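Local coordinates for putative rhamnosidase (Streptomyces avermitilis, PDB 3W5M), which hydrolyses terminal non-reducing alpha-L-rhamnose residues from alpha-L-rhamnosides such as naringin, rutin, hesperidin and gum arabic, and binds L-rhamnose through a calcium-dependent carbohydrate-binding module, at residues Arg160-Leu165 / Asn219-Val224; Ala183-Gly188 / Gly267-Asp272; Ser256-Asp261 / Phe273-Trp278. One frame throughout, in Å; residues are numbered along the deposited sequence. Where two conformers were deposited one is given.

Contact 1: Arg160-Leu165 / Asn219-Val224; sequences RRTVDL and NNTLAV
Arg161 pairs with Leu222 and Val163 with Asn220 as hydrogen-bonded antiparallel pairs, the strand axes of 160-165 and 219-224 approaching to 4.5 Å with their directions 150° apart. Each pair closes a two-bond ring; in the first, Leu222 N reaches Arg161 O at 2.7 Å, with a nearly straight N-H...O angle of 171°. Arg160, Thr162 and Asp164 face Ala223, Thr221 and Asn219 as non-hydrogen-bonded pairs. On the face bearing these residues, Thr162 OG1 and Thr221 OG1 are hydrogen-bonded at 3.3 Å, and either may donate. Thr221 CG2, anti to its backbone N, lies over one face of the Arg160 guanidinium, 3.7 Å from Arg160 NH1. That guanidinium is engaged beyond the two strands by a salt bridge from NE to Asp275 and by NH1 bonds to the carbonyls of Glu270 and Trp268. On the other face, Val163 CG2 meets Leu222 CD1 at 4.0 Å, the two side chains crossing at about a right angle. Leu165 CD1 packs 3.4 Å from Asn220 ND2, whose amide hydrogen bonds to the carbonyl of His216. Leu165 and Leu222 also touch Leu242 and Leu240, respectively, of strand 235-244, which belongs to the second sheet. Such pairing, with apolar side chains turned toward a facing sheet, is characteristic of the beta-sandwich, here that of the CBM67 module.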
ATOM      1  N   ARG A 160      30.110 -36.998   8.328  1.00 18.62           N
ATOM      2  CA  ARG A 160      30.427 -37.433   6.970  1.00 19.03           C
ATOM      3  C   ARG A 160      29.522 -38.549   6.510  1.00 19.89           C
ATOM      4  O   ARG A 160      29.098 -39.397   7.315  1.00 21.16           O
ATOM      5  CB  ARG A 160      31.871 -37.958   6.909  1.00 18.87           C
ATOM      6  CG  ARG A 160      32.951 -36.885   6.915  1.00 20.38           C
ATOM      7  CD  ARG A 160      34.374 -37.471   6.940  1.00 17.73           C
ATOM      8  NE  ARG A 160      34.602 -38.500   5.917  1.00 19.49           N
ATOM      9  CZ  ARG A 160      35.063 -38.255   4.695  1.00 18.63           C
ATOM     10  NH1 ARG A 160      35.358 -37.021   4.323  1.00 19.06           N
ATOM     11  NH2 ARG A 160      35.253 -39.266   3.844  1.00 19.60           N
ATOM     12  N   ARG A 161      29.269 -38.576   5.202  1.00 20.10           N
ATOM     13  CA  ARG A 161      28.614 -39.720   4.579  0.50 21.47           C
ATOM     14  C   ARG A 161      29.027 -39.812   3.126  1.00 22.02           C
ATOM     15  O   ARG A 161      29.044 -38.838   2.395  1.00 24.56           O
ATOM     16  CB  ARG A 161      27.085 -39.677   4.685  0.50 21.41           C
ATOM     17  CG  ARG A 161      26.432 -40.986   4.254  0.50 21.76           C
ATOM     18  CD  ARG A 161      24.930 -41.022   4.465  0.50 20.68           C
ATOM     19  NE  ARG A 161      24.332 -42.161   3.774  0.50 21.92           N
ATOM     20  CZ  ARG A 161      23.040 -42.456   3.810  0.50 21.33           C
ATOM     21  NH1 ARG A 161      22.202 -41.703   4.517  0.50 18.62           N
ATOM     22  NH2 ARG A 161      22.594 -43.517   3.150  0.50 22.79           N
ATOM     23  N   THR A 162      29.408 -41.015   2.742  1.00 23.51           N
ATOM     24  CA  THR A 162      29.680 -41.295   1.333  1.00 26.40           C
ATOM     25  C   THR A 162      28.529 -42.115   0.793  1.00 27.09           C
ATOM     26  O   THR A 162      28.239 -43.184   1.329  1.00 27.47           O
ATOM     27  CB  THR A 162      31.016 -42.034   1.142  1.00 27.11           C
ATOM     28  OG1 THR A 162      32.073 -41.196   1.614  1.00 27.49           O
ATOM     29  CG2 THR A 162      31.237 -42.358  -0.350  1.00 28.54           C
ATOM     30  N   VAL A 163      27.890 -41.599  -0.261  1.00 27.07           N
ATOM     31  CA  VAL A 163      26.712 -42.231  -0.891  1.00 28.47           C
ATOM     32  C   VAL A 163      26.914 -42.472  -2.381  1.00 28.73           C
ATOM     33  O   VAL A 163      27.512 -41.646  -3.078  1.00 28.58           O
ATOM     34  CB  VAL A 163      25.431 -41.387  -0.706  1.00 30.45           C
ATOM     35  CG1 VAL A 163      24.876 -41.589   0.687  1.00 32.15           C
ATOM     36  CG2 VAL A 163      25.653 -39.903  -1.024  1.00 30.16           C
ATOM     37  N   ASP A 164      26.393 -43.604  -2.850  1.00 29.73           N
ATOM     38  CA  ASP A 164      26.507 -44.029  -4.237  1.00 31.14           C
ATOM     39  C   ASP A 164      25.228 -43.571  -4.946  1.00 31.88           C
ATOM     40  O   ASP A 164      24.136 -44.083  -4.690  1.00 34.28           O
ATOM     41  CB  ASP A 164      26.664 -45.557  -4.295  1.00 34.62           C
ATOM     42  CG  ASP A 164      27.098 -46.065  -5.667  1.00 40.82           C
ATOM     43  OD1 ASP A 164      27.178 -45.276  -6.621  1.00 39.77           O
ATOM     44  OD2 ASP A 164      27.370 -47.281  -5.794  1.00 45.61           O
ATOM     45  N   LEU A 165      25.365 -42.583  -5.819  1.00 28.76           N
ATOM     46  CA  LEU A 165      24.197 -41.977  -6.472  1.00 29.46           C
ATOM     47  C   LEU A 165      23.950 -42.611  -7.842  1.00 31.00           C
ATOM     48  O   LEU A 165      24.894 -43.077  -8.469  1.00 29.16           O
ATOM     49  CB  LEU A 165      24.397 -40.466  -6.605  1.00 28.38           C
ATOM     50  CG  LEU A 165      24.743 -39.722  -5.302  1.00 29.66           C
ATOM     51  CD1 LEU A 165      24.767 -38.228  -5.559  1.00 27.79           C
ATOM     52  CD2 LEU A 165      23.739 -40.061  -4.197  1.00 29.36           C
ATOM     53  N   ASN A 219      30.011 -42.675  -6.169  1.00 30.15           N
ATOM     54  CA  ASN A 219      30.238 -42.206  -4.794  1.00 28.74           C
ATOM     55  C   ASN A 219      30.445 -40.693  -4.705  1.00 28.31           C
ATOM     56  O   ASN A 219      31.252 -40.124  -5.439  1.00 27.49           O
ATOM     57  CB  ASN A 219      31.455 -42.909  -4.180  1.00 32.32           C
ATOM     58  CG  ASN A 219      31.235 -44.395  -3.927  1.00 34.49           C
ATOM     59  OD1 ASN A 219      32.178 -45.178  -4.028  1.00 37.44           O
ATOM     60  ND2 ASN A 219      30.018 -44.785  -3.553  1.00 35.30           N
ATOM     61  N   ASN A 220      29.724 -40.047  -3.789  1.00 25.88           N
ATOM     62  CA  ASN A 220      29.838 -38.610  -3.533  1.00 25.03           C
ATOM     63  C   ASN A 220      29.993 -38.537  -2.017  1.00 24.06           C
ATOM     64  O   ASN A 220      29.285 -39.267  -1.313  1.00 22.71           O
ATOM     65  CB  ASN A 220      28.540 -37.863  -3.853  1.00 24.84           C
ATOM     66  CG  ASN A 220      28.210 -37.792  -5.334  1.00 24.96           C
ATOM     67  OD1 ASN A 220      28.051 -36.696  -5.872  1.00 26.04           O
ATOM     68  ND2 ASN A 220      28.051 -38.942  -5.986  1.00 25.04           N
ATOM     69  N   THR A 221      30.863 -37.657  -1.533  1.00 22.74           N
ATOM     70  CA  THR A 221      31.080 -37.490  -0.101  1.00 23.88           C
ATOM     71  C   THR A 221      30.406 -36.213   0.370  1.00 23.10           C
ATOM     72  O   THR A 221      30.678 -35.128  -0.134  1.00 24.80           O
ATOM     73  CB  THR A 221      32.574 -37.465   0.201  1.00 25.40           C
ATOM     74  OG1 THR A 221      33.155 -38.704  -0.242  1.00 27.43           O
ATOM     75  CG2 THR A 221      32.829 -37.283   1.703  1.00 24.29           C
ATOM     76  N   LEU A 222      29.485 -36.348   1.321  1.00 22.07           N
ATOM     77  CA  LEU A 222      28.800 -35.203   1.912  1.00 22.14           C
ATOM     78  C   LEU A 222      29.449 -35.020   3.266  1.00 21.62           C
ATOM     79  O   LEU A 222      29.796 -36.010   3.932  1.00 21.58           O
ATOM     80  CB  LEU A 222      27.295 -35.504   2.083  1.00 23.10           C
ATOM     81  CG  LEU A 222      26.650 -36.177   0.853  1.00 24.46           C
ATOM     82  CD1 LEU A 222      25.226 -36.599   1.128  1.00 25.03           C
ATOM     83  CD2 LEU A 222      26.696 -35.211  -0.332  1.00 24.23           C
ATOM     84  N   ALA A 223      29.639 -33.768   3.659  1.00 22.03           N
ATOM     85  CA  ALA A 223      30.242 -33.472   4.951  1.00 20.89           C
ATOM     86  C   ALA A 223      29.580 -32.264   5.548  1.00 20.27           C
ATOM     87  O   ALA A 223      29.270 -31.281   4.849  1.00 21.73           O
ATOM     88  CB  ALA A 223      31.753 -33.260   4.797  1.00 22.42           C
ATOM     89  N   VAL A 224      29.372 -32.296   6.861  1.00 19.10           N
ATOM     90  CA  VAL A 224      28.599 -31.233   7.491  1.00 19.55           C
ATOM     91  C   VAL A 224      29.289 -30.956   8.799  1.00 20.09           C
ATOM     92  O   VAL A 224      29.625 -31.888   9.506  1.00 19.30           O
ATOM     93  CB  VAL A 224      27.144 -31.710   7.762  1.00 20.51           C
ATOM     94  CG1 VAL A 224      26.391 -30.759   8.673  1.00 18.23           C
ATOM     95  CG2 VAL A 224      26.385 -31.825   6.459  1.00 21.18           C
TER

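Contact 2: Ala183-Gly188 / Gly267-Asp272; sequences AVSVDG and GWREPD
Arg269 reaches Ala183 and Ser185 through a chain extended from CG to NE, while Ser185 OG meets it from the position between its own backbone N and carbonyl carbon (chi1 65°). The contact joins a strand of the CBM67 beta-sandwich to a long loop lying against it, in which Gly267 to Glu270 form a type I beta turn closed by the bond from Glu270 N to Gly267 O. The guanidinium presents its edge to the strand. Arg269 NH1 donates to Ser185 OG at 2.9 Å with an N-H...O angle of 163°, and this oxygen lies in the guanidinium plane. Arg269 NH2 donates to Ala183 O at 3.2 Å, and NH1 adds a weak bond to the same carbonyl. Although Ala183 O sits in the guanidinium plane, the NH2 donor stands above the carbonyl plane, 63° out of it. Bonds to two different oxygens, both in the guanidinium plane, limit its rotation, and Trp268 CZ2 lies over one of its faces toward the rim. The same Trp268 ring carries Arg269 CG over its centre, so the aliphatic part of Arg269 lies against the indole of its sequence neighbour. Farther along, Asp187 OD1 comes within 3.7 Å of Pro271 CG, the side chains crossing at about a right angle; this carboxylate also accepts from His216 NE2 and Thr221 N. Gly188 places its CA beside Glu270 OE1, 3.8 Å away. A water completes the junction: it accepts from Ser185 OG and from Gly188 N, and donates to Arg269 O at 2.8 Å.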
ATOM      1  N   ALA A 183      27.429 -26.030   8.174  1.00 24.22           N
ATOM      2  CA  ALA A 183      28.158 -25.749   6.930  1.00 22.42           C
ATOM      3  C   ALA A 183      28.269 -27.087   6.198  1.00 23.44           C
ATOM      4  O   ALA A 183      28.808 -28.050   6.737  1.00 23.04           O
ATOM      5  CB  ALA A 183      29.536 -25.173   7.222  1.00 24.17           C
ATOM      6  N   VAL A 184      27.696 -27.162   5.006  1.00 21.38           N
ATOM      7  CA  VAL A 184      27.646 -28.417   4.275  1.00 21.97           C
ATOM      8  C   VAL A 184      28.441 -28.318   2.962  1.00 24.38           C
ATOM      9  O   VAL A 184      28.444 -27.258   2.303  1.00 24.38           O
ATOM     10  CB  VAL A 184      26.182 -28.892   4.060  1.00 22.93           C
ATOM     11  CG1 VAL A 184      25.324 -27.779   3.449  1.00 25.44           C
ATOM     12  CG2 VAL A 184      26.142 -30.156   3.227  1.00 24.00           C
ATOM     13  N   SER A 185      29.124 -29.412   2.635  1.00 22.89           N
ATOM     14  CA  SER A 185      29.924 -29.542   1.411  1.00 24.56           C
ATOM     15  C   SER A 185      29.621 -30.830   0.661  1.00 25.26           C
ATOM     16  O   SER A 185      29.191 -31.829   1.251  1.00 24.10           O
ATOM     17  CB  SER A 185      31.414 -29.447   1.747  1.00 23.05           C
ATOM     18  OG  SER A 185      31.833 -30.531   2.565  1.00 25.96           O
ATOM     19  N   VAL A 186      29.858 -30.803  -0.652  1.00 26.05           N
ATOM     20  CA  VAL A 186      29.871 -31.990  -1.479  1.00 28.24           C
ATOM     21  C   VAL A 186      31.239 -32.144  -2.172  1.00 31.97           C
ATOM     22  O   VAL A 186      31.730 -31.195  -2.792  1.00 32.95           O
ATOM     23  CB  VAL A 186      28.767 -31.957  -2.560  1.00 30.02           C
ATOM     24  CG1 VAL A 186      28.733 -33.299  -3.278  1.00 30.31           C
ATOM     25  CG2 VAL A 186      27.401 -31.652  -1.943  1.00 29.30           C
ATOM     26  N   ASP A 187      31.832 -33.336  -2.045  1.00 33.63           N
ATOM     27  CA  ASP A 187      33.182 -33.673  -2.547  1.00 35.80           C
ATOM     28  C   ASP A 187      34.234 -32.609  -2.218  1.00 36.08           C
ATOM     29  O   ASP A 187      35.157 -32.353  -3.010  1.00 34.93           O
ATOM     30  CB  ASP A 187      33.167 -34.002  -4.053  1.00 39.67           C
ATOM     31  CG  ASP A 187      32.674 -35.444  -4.356  1.00 44.43           C
ATOM     32  OD1 ASP A 187      32.393 -36.244  -3.421  1.00 39.43           O
ATOM     33  OD2 ASP A 187      32.570 -35.779  -5.555  1.00 45.61           O
ATOM     34  N   GLY A 188      34.092 -32.005  -1.041  1.00 31.68           N
ATOM     35  CA  GLY A 188      35.010 -30.963  -0.578  1.00 30.93           C
ATOM     36  C   GLY A 188      34.610 -29.529  -0.910  1.00 28.91           C
ATOM     37  O   GLY A 188      35.243 -28.586  -0.438  1.00 32.44           O
ATOM     38  N   GLY A 267      41.234 -31.894   5.356  1.00 29.78           N
ATOM     39  CA  GLY A 267      40.922 -32.931   4.391  1.00 29.83           C
ATOM     40  C   GLY A 267      39.618 -33.599   4.756  1.00 25.53           C
ATOM     41  O   GLY A 267      39.073 -34.349   3.963  1.00 27.31           O
ATOM     42  N   TRP A 268      39.101 -33.309   5.949  1.00 26.08           N
ATOM     43  CA  TRP A 268      37.948 -34.061   6.488  1.00 24.03           C
ATOM     44  C   TRP A 268      36.697 -33.938   5.649  1.00 25.01           C
ATOM     45  O   TRP A 268      35.759 -34.730   5.827  1.00 25.82           O
ATOM     46  CB  TRP A 268      37.630 -33.679   7.951  1.00 23.07           C
ATOM     47  CG  TRP A 268      36.955 -32.352   8.088  1.00 24.70           C
ATOM     48  CD1 TRP A 268      37.570 -31.139   8.194  1.00 25.66           C
ATOM     49  CD2 TRP A 268      35.535 -32.091   8.157  1.00 25.06           C
ATOM     50  NE1 TRP A 268      36.634 -30.150   8.320  1.00 25.68           N
ATOM     51  CE2 TRP A 268      35.379 -30.698   8.276  1.00 24.29           C
ATOM     52  CE3 TRP A 268      34.387 -32.899   8.091  1.00 24.23           C
ATOM     53  CZ2 TRP A 268      34.123 -30.077   8.368  1.00 26.78           C
ATOM     54  CZ3 TRP A 268      33.112 -32.270   8.160  1.00 25.70           C
ATOM     55  CH2 TRP A 268      33.005 -30.879   8.306  1.00 23.94           C
ATOM     56  N   ARG A 269      36.644 -32.934   4.766  1.00 24.06           N
ATOM     57  CA  ARG A 269      35.503 -32.813   3.849  1.00 23.75           C
ATOM     58  C   ARG A 269      35.721 -33.612   2.556  1.00 25.45           C
ATOM     59  O   ARG A 269      34.798 -33.761   1.765  1.00 26.70           O
ATOM     60  CB  ARG A 269      35.168 -31.356   3.544  1.00 23.84           C
ATOM     61  CG  ARG A 269      34.802 -30.516   4.777  1.00 24.85           C
ATOM     62  CD  ARG A 269      34.325 -29.128   4.395  1.00 26.00           C
ATOM     63  NE  ARG A 269      33.720 -28.411   5.526  1.00 28.00           N
ATOM     64  CZ  ARG A 269      32.401 -28.372   5.811  1.00 30.67           C
ATOM     65  NH1 ARG A 269      31.511 -29.018   5.075  1.00 26.51           N
ATOM     66  NH2 ARG A 269      31.964 -27.689   6.863  1.00 31.47           N
ATOM     67  N   GLU A 270      36.929 -34.134   2.357  1.00 27.10           N
ATOM     68  CA  GLU A 270      37.273 -34.760   1.055  1.00 29.77           C
ATOM     69  C   GLU A 270      36.883 -36.219   0.964  1.00 28.74           C
ATOM     70  O   GLU A 270      36.808 -36.915   1.995  1.00 28.28           O
ATOM     71  CB  GLU A 270      38.777 -34.658   0.744  1.00 32.52           C
ATOM     72  CG  GLU A 270      39.396 -33.288   0.910  1.00 37.50           C
ATOM     73  CD  GLU A 270      38.967 -32.288  -0.144  1.00 42.25           C
ATOM     74  OE1 GLU A 270      38.339 -32.687  -1.145  1.00 48.94           O
ATOM     75  OE2 GLU A 270      39.255 -31.091   0.041  1.00 44.21           O
ATOM     76  N   PRO A 271      36.671 -36.713  -0.271  1.00 29.58           N
ATOM     77  CA  PRO A 271      36.318 -38.112  -0.439  1.00 30.62           C
ATOM     78  C   PRO A 271      37.211 -39.125   0.284  1.00 33.34           C
ATOM     79  O   PRO A 271      36.674 -40.060   0.888  1.00 35.90           O
ATOM     80  CB  PRO A 271      36.381 -38.305  -1.955  1.00 30.34           C
ATOM     81  CG  PRO A 271      35.947 -36.982  -2.488  1.00 30.84           C
ATOM     82  CD  PRO A 271      36.505 -35.952  -1.533  1.00 29.92           C
ATOM     83  N   ASP A 272      38.534 -38.956   0.240  1.00 31.06           N
ATOM     84  CA  ASP A 272      39.422 -40.046   0.688  1.00 36.83           C
ATOM     85  C   ASP A 272      39.910 -39.966   2.139  1.00 35.41           C
ATOM     86  O   ASP A 272      40.828 -40.692   2.544  1.00 41.78           O
ATOM     87  CB  ASP A 272      40.592 -40.237  -0.291  1.00 38.98           C
ATOM     88  CG  ASP A 272      40.172 -40.967  -1.569  1.00 45.25           C
ATOM     89  OD1 ASP A 272      39.121 -41.650  -1.550  1.00 44.86           O
ATOM     90  OD2 ASP A 272      40.904 -40.863  -2.590  1.00 47.06           O
TER
HETATM   91  O   HOH W   1      32.259 -32.865   1.062  1.00 23.16           O

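Contact 3: Ser256-Asp261 / Phe273-Trp278; sequences SWKSTD and FDDSGW
Lys258 NZ is gripped by two carbonyls and a water: it donates to Trp278 O at 2.8 Å, in the carbonyl plane, and to Asp275 O at 3.0 Å, while the water accepts from it and donates to Asp275 OD1. Bends at chi2 (-64°) and chi4 (84°) curl the lysine chain, and its CD passes 3.2 Å from Trp278 O. Asp275 O also accepts from Trp278 N, closing a type I beta turn, and its two donors come from opposite faces of the carbonyl plane. Beside the polar cluster, Thr260 CG2 makes a CH-pi contact with the Trp278 six-membered ring, 3.6 Å from its centroid and 16° off the normal. Asp275 CB covers the opposite face toward the rim, so the indole is clasped between the strand and its own turn. Just before, Asp274 OD1 accepts from Ser276 N, an Asx turn, and from Ser276 OG at 2.8 Å. With Asp275 OD2 taken up by Arg160, the water reaches the other oxygen, OD1. With Lys258 NZ 4.7 Å from Asp275 OD1 and bridged to it by water, the ammonium is probably stabilised by this carboxylate as well as by the carbonyl oxygens of the turn.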
ATOM      1  N   SER A 256      23.345 -43.820   9.221  1.00 22.62           N
ATOM      2  CA  SER A 256      24.350 -44.172   8.201  1.00 24.53           C
ATOM      3  C   SER A 256      25.481 -43.135   8.075  1.00 24.45           C
ATOM      4  O   SER A 256      26.489 -43.395   7.383  1.00 25.44           O
ATOM      5  CB  SER A 256      23.662 -44.393   6.853  1.00 25.77           C
ATOM      6  OG  SER A 256      22.819 -45.531   6.954  1.00 29.93           O
ATOM      7  N   TRP A 257      25.315 -41.964   8.706  1.00 22.85           N
ATOM      8  CA  TRP A 257      26.345 -40.928   8.718  1.00 21.54           C
ATOM      9  C   TRP A 257      27.301 -41.224   9.843  1.00 22.61           C
ATOM     10  O   TRP A 257      26.889 -41.744  10.881  1.00 23.24           O
ATOM     11  CB  TRP A 257      25.756 -39.533   8.961  1.00 21.76           C
ATOM     12  CG  TRP A 257      24.986 -38.978   7.789  1.00 20.93           C
ATOM     13  CD1 TRP A 257      23.809 -39.455   7.254  1.00 21.05           C
ATOM     14  CD2 TRP A 257      25.326 -37.817   7.039  1.00 21.71           C
ATOM     15  NE1 TRP A 257      23.413 -38.652   6.213  1.00 22.52           N
ATOM     16  CE2 TRP A 257      24.330 -37.647   6.053  1.00 21.05           C
ATOM     17  CE3 TRP A 257      26.396 -36.906   7.092  1.00 21.78           C
ATOM     18  CZ2 TRP A 257      24.375 -36.592   5.109  1.00 21.45           C
ATOM     19  CZ3 TRP A 257      26.436 -35.855   6.159  1.00 23.43           C
ATOM     20  CH2 TRP A 257      25.435 -35.718   5.187  1.00 23.18           C
ATOM     21  N   LYS A 258      28.565 -40.875   9.639  1.00 20.62           N
ATOM     22  CA  LYS A 258      29.578 -40.963  10.697  1.00 20.93           C
ATOM     23  C   LYS A 258      29.694 -39.603  11.346  1.00 20.10           C
ATOM     24  O   LYS A 258      29.515 -38.587  10.676  1.00 18.08           O
ATOM     25  CB  LYS A 258      30.942 -41.371  10.124  1.00 22.71           C
ATOM     26  CG  LYS A 258      31.027 -42.790   9.599  1.00 27.82           C
ATOM     27  CD  LYS A 258      30.828 -43.802  10.727  1.00 29.85           C
ATOM     28  CE  LYS A 258      31.486 -45.147  10.425  1.00 30.22           C
ATOM     29  NZ  LYS A 258      32.930 -45.177  10.785  1.00 30.26           N
ATOM     30  N   SER A 259      30.001 -39.574  12.647  1.00 20.43           N
ATOM     31  CA  SER A 259      30.177 -38.322  13.360  1.00 19.37           C
ATOM     32  C   SER A 259      31.411 -38.322  14.258  1.00 19.49           C
ATOM     33  O   SER A 259      31.845 -39.380  14.702  1.00 18.68           O
ATOM     34  CB  SER A 259      28.929 -37.994  14.193  1.00 21.00           C
ATOM     35  OG  SER A 259      29.135 -36.713  14.824  1.00 24.94           O
ATOM     36  N   THR A 260      31.961 -37.138  14.530  1.00 19.58           N
ATOM     37  CA  THR A 260      33.032 -37.033  15.530  1.00 21.93           C
ATOM     38  C   THR A 260      32.878 -35.807  16.395  1.00 21.83           C
ATOM     39  O   THR A 260      32.304 -34.818  15.944  1.00 20.92           O
ATOM     40  CB  THR A 260      34.445 -37.066  14.912  1.00 21.61           C
ATOM     41  OG1 THR A 260      35.406 -37.256  15.957  1.00 23.70           O
ATOM     42  CG2 THR A 260      34.752 -35.774  14.128  1.00 21.81           C
ATOM     43  N   ASP A 261      33.388 -35.889  17.628  1.00 24.38           N
ATOM     44  CA  ASP A 261      33.387 -34.766  18.573  1.00 26.43           C
ATOM     45  C   ASP A 261      34.746 -34.096  18.821  1.00 29.49           C
ATOM     46  O   ASP A 261      34.861 -33.277  19.734  1.00 29.08           O
ATOM     47  CB  ASP A 261      32.768 -35.190  19.924  1.00 27.61           C
ATOM     48  CG  ASP A 261      33.546 -36.336  20.625  1.00 31.68           C
ATOM     49  OD1 ASP A 261      34.431 -36.976  20.007  1.00 29.07           O
ATOM     50  OD2 ASP A 261      33.248 -36.624  21.817  1.00 33.49           O
ATOM     51  N   PHE A 273      39.259 -39.118   2.923  1.00 32.09           N
ATOM     52  CA  PHE A 273      39.586 -38.918   4.329  1.00 30.81           C
ATOM     53  C   PHE A 273      39.211 -40.165   5.121  1.00 29.95           C
ATOM     54  O   PHE A 273      38.182 -40.790   4.835  1.00 28.56           O
ATOM     55  CB  PHE A 273      38.789 -37.723   4.841  1.00 29.00           C
ATOM     56  CG  PHE A 273      39.015 -37.430   6.285  1.00 29.78           C
ATOM     57  CD1 PHE A 273      40.104 -36.682   6.689  1.00 29.13           C
ATOM     58  CD2 PHE A 273      38.142 -37.937   7.244  1.00 28.36           C
ATOM     59  CE1 PHE A 273      40.321 -36.419   8.036  1.00 29.72           C
ATOM     60  CE2 PHE A 273      38.345 -37.682   8.587  1.00 29.00           C
ATOM     61  CZ  PHE A 273      39.437 -36.925   8.982  1.00 30.80           C
ATOM     62  N   ASP A 274      40.008 -40.533   6.125  1.00 26.29           N
ATOM     63  CA  ASP A 274      39.676 -41.744   6.859  1.00 27.16           C
ATOM     64  C   ASP A 274      38.750 -41.469   8.056  1.00 25.52           C
ATOM     65  O   ASP A 274      39.174 -40.893   9.038  1.00 25.53           O
ATOM     66  CB  ASP A 274      40.914 -42.482   7.347  1.00 29.17           C
ATOM     67  CG  ASP A 274      40.546 -43.688   8.224  1.00 33.12           C
ATOM     68  OD1 ASP A 274      39.517 -44.348   7.940  1.00 36.01           O
ATOM     69  OD2 ASP A 274      41.262 -43.952   9.203  1.00 34.24           O
ATOM     70  N   ASP A 275      37.508 -41.906   7.959  1.00 25.11           N
ATOM     71  CA  ASP A 275      36.569 -41.685   9.064  1.00 27.32           C
ATOM     72  C   ASP A 275      36.197 -43.037   9.642  1.00 27.26           C
ATOM     73  O   ASP A 275      35.170 -43.191  10.326  1.00 25.74           O
ATOM     74  CB  ASP A 275      35.341 -40.909   8.581  1.00 25.58           C
ATOM     75  CG  ASP A 275      34.615 -41.613   7.454  1.00 27.99           C
ATOM     76  OD1 ASP A 275      34.914 -42.791   7.199  1.00 28.36           O
ATOM     77  OD2 ASP A 275      33.740 -40.999   6.808  1.00 29.46           O
ATOM     78  N   SER A 276      37.016 -44.048   9.364  1.00 26.57           N
ATOM     79  CA  SER A 276      36.629 -45.386   9.801  1.00 26.98           C
ATOM     80  C   SER A 276      36.565 -45.508  11.341  1.00 26.93           C
ATOM     81  O   SER A 276      35.817 -46.346  11.847  1.00 27.37           O
ATOM     82  CB  SER A 276      37.471 -46.485   9.130  1.00 29.64           C
ATOM     83  OG  SER A 276      38.799 -46.447   9.578  1.00 29.07           O
ATOM     84  N   GLY A 277      37.281 -44.645  12.059  1.00 26.88           N
ATOM     85  CA  GLY A 277      37.247 -44.600  13.534  1.00 28.10           C
ATOM     86  C   GLY A 277      36.161 -43.717  14.139  1.00 27.96           C
ATOM     87  O   GLY A 277      36.045 -43.623  15.367  1.00 31.98           O
ATOM     88  N   TRP A 278      35.360 -43.052  13.297  1.00 26.14           N
ATOM     89  CA  TRP A 278      34.269 -42.161  13.759  1.00 25.19           C
ATOM     90  C   TRP A 278      33.043 -43.037  14.087  1.00 23.20           C
ATOM     91  O   TRP A 278      32.697 -43.915  13.300  1.00 26.00           O
ATOM     92  CB  TRP A 278      33.863 -41.183  12.639  1.00 23.24           C
ATOM     93  CG  TRP A 278      34.826 -40.048  12.311  1.00 22.23           C
ATOM     94  CD1 TRP A 278      36.173 -39.983  12.570  1.00 21.95           C
ATOM     95  CD2 TRP A 278      34.490 -38.841  11.628  1.00 20.81           C
ATOM     96  NE1 TRP A 278      36.684 -38.798  12.113  1.00 23.20           N
ATOM     97  CE2 TRP A 278      35.673 -38.085  11.512  1.00 21.61           C
ATOM     98  CE3 TRP A 278      33.287 -38.330  11.088  1.00 21.06           C
ATOM     99  CZ2 TRP A 278      35.700 -36.825  10.890  1.00 21.91           C
ATOM    100  CZ3 TRP A 278      33.295 -37.087  10.476  1.00 21.37           C
ATOM    101  CH2 TRP A 278      34.507 -36.332  10.388  1.00 22.70           C
TER
HETATM  102  O   HOH W   2      33.342 -44.802   7.922  1.00 39.85           O

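Overall arrangement
All three contacts lie in the CBM67 beta-sandwich, their centres about 47 to 54 Å from the centre of the chain, and reach one five-stranded antiparallel sheet ordered 189-193, 181-186, 218-227, 156-165, 258-260. Contact 1 pairs two inner strands; contacts 2 and 3 fix parts of the loop between strands 258-260 and 282-286 to strands flanking that pair. Centres of contacts 1 and 2 are about 8 Å apart, and contact 3 is about 12 Å from each. Along the chain contact 1 closes before contact 3 opens, whereas contact 2 crosses both. Arg160 links the three. The loop therefore spans one face of the sheet, tying distant chain segments into one module.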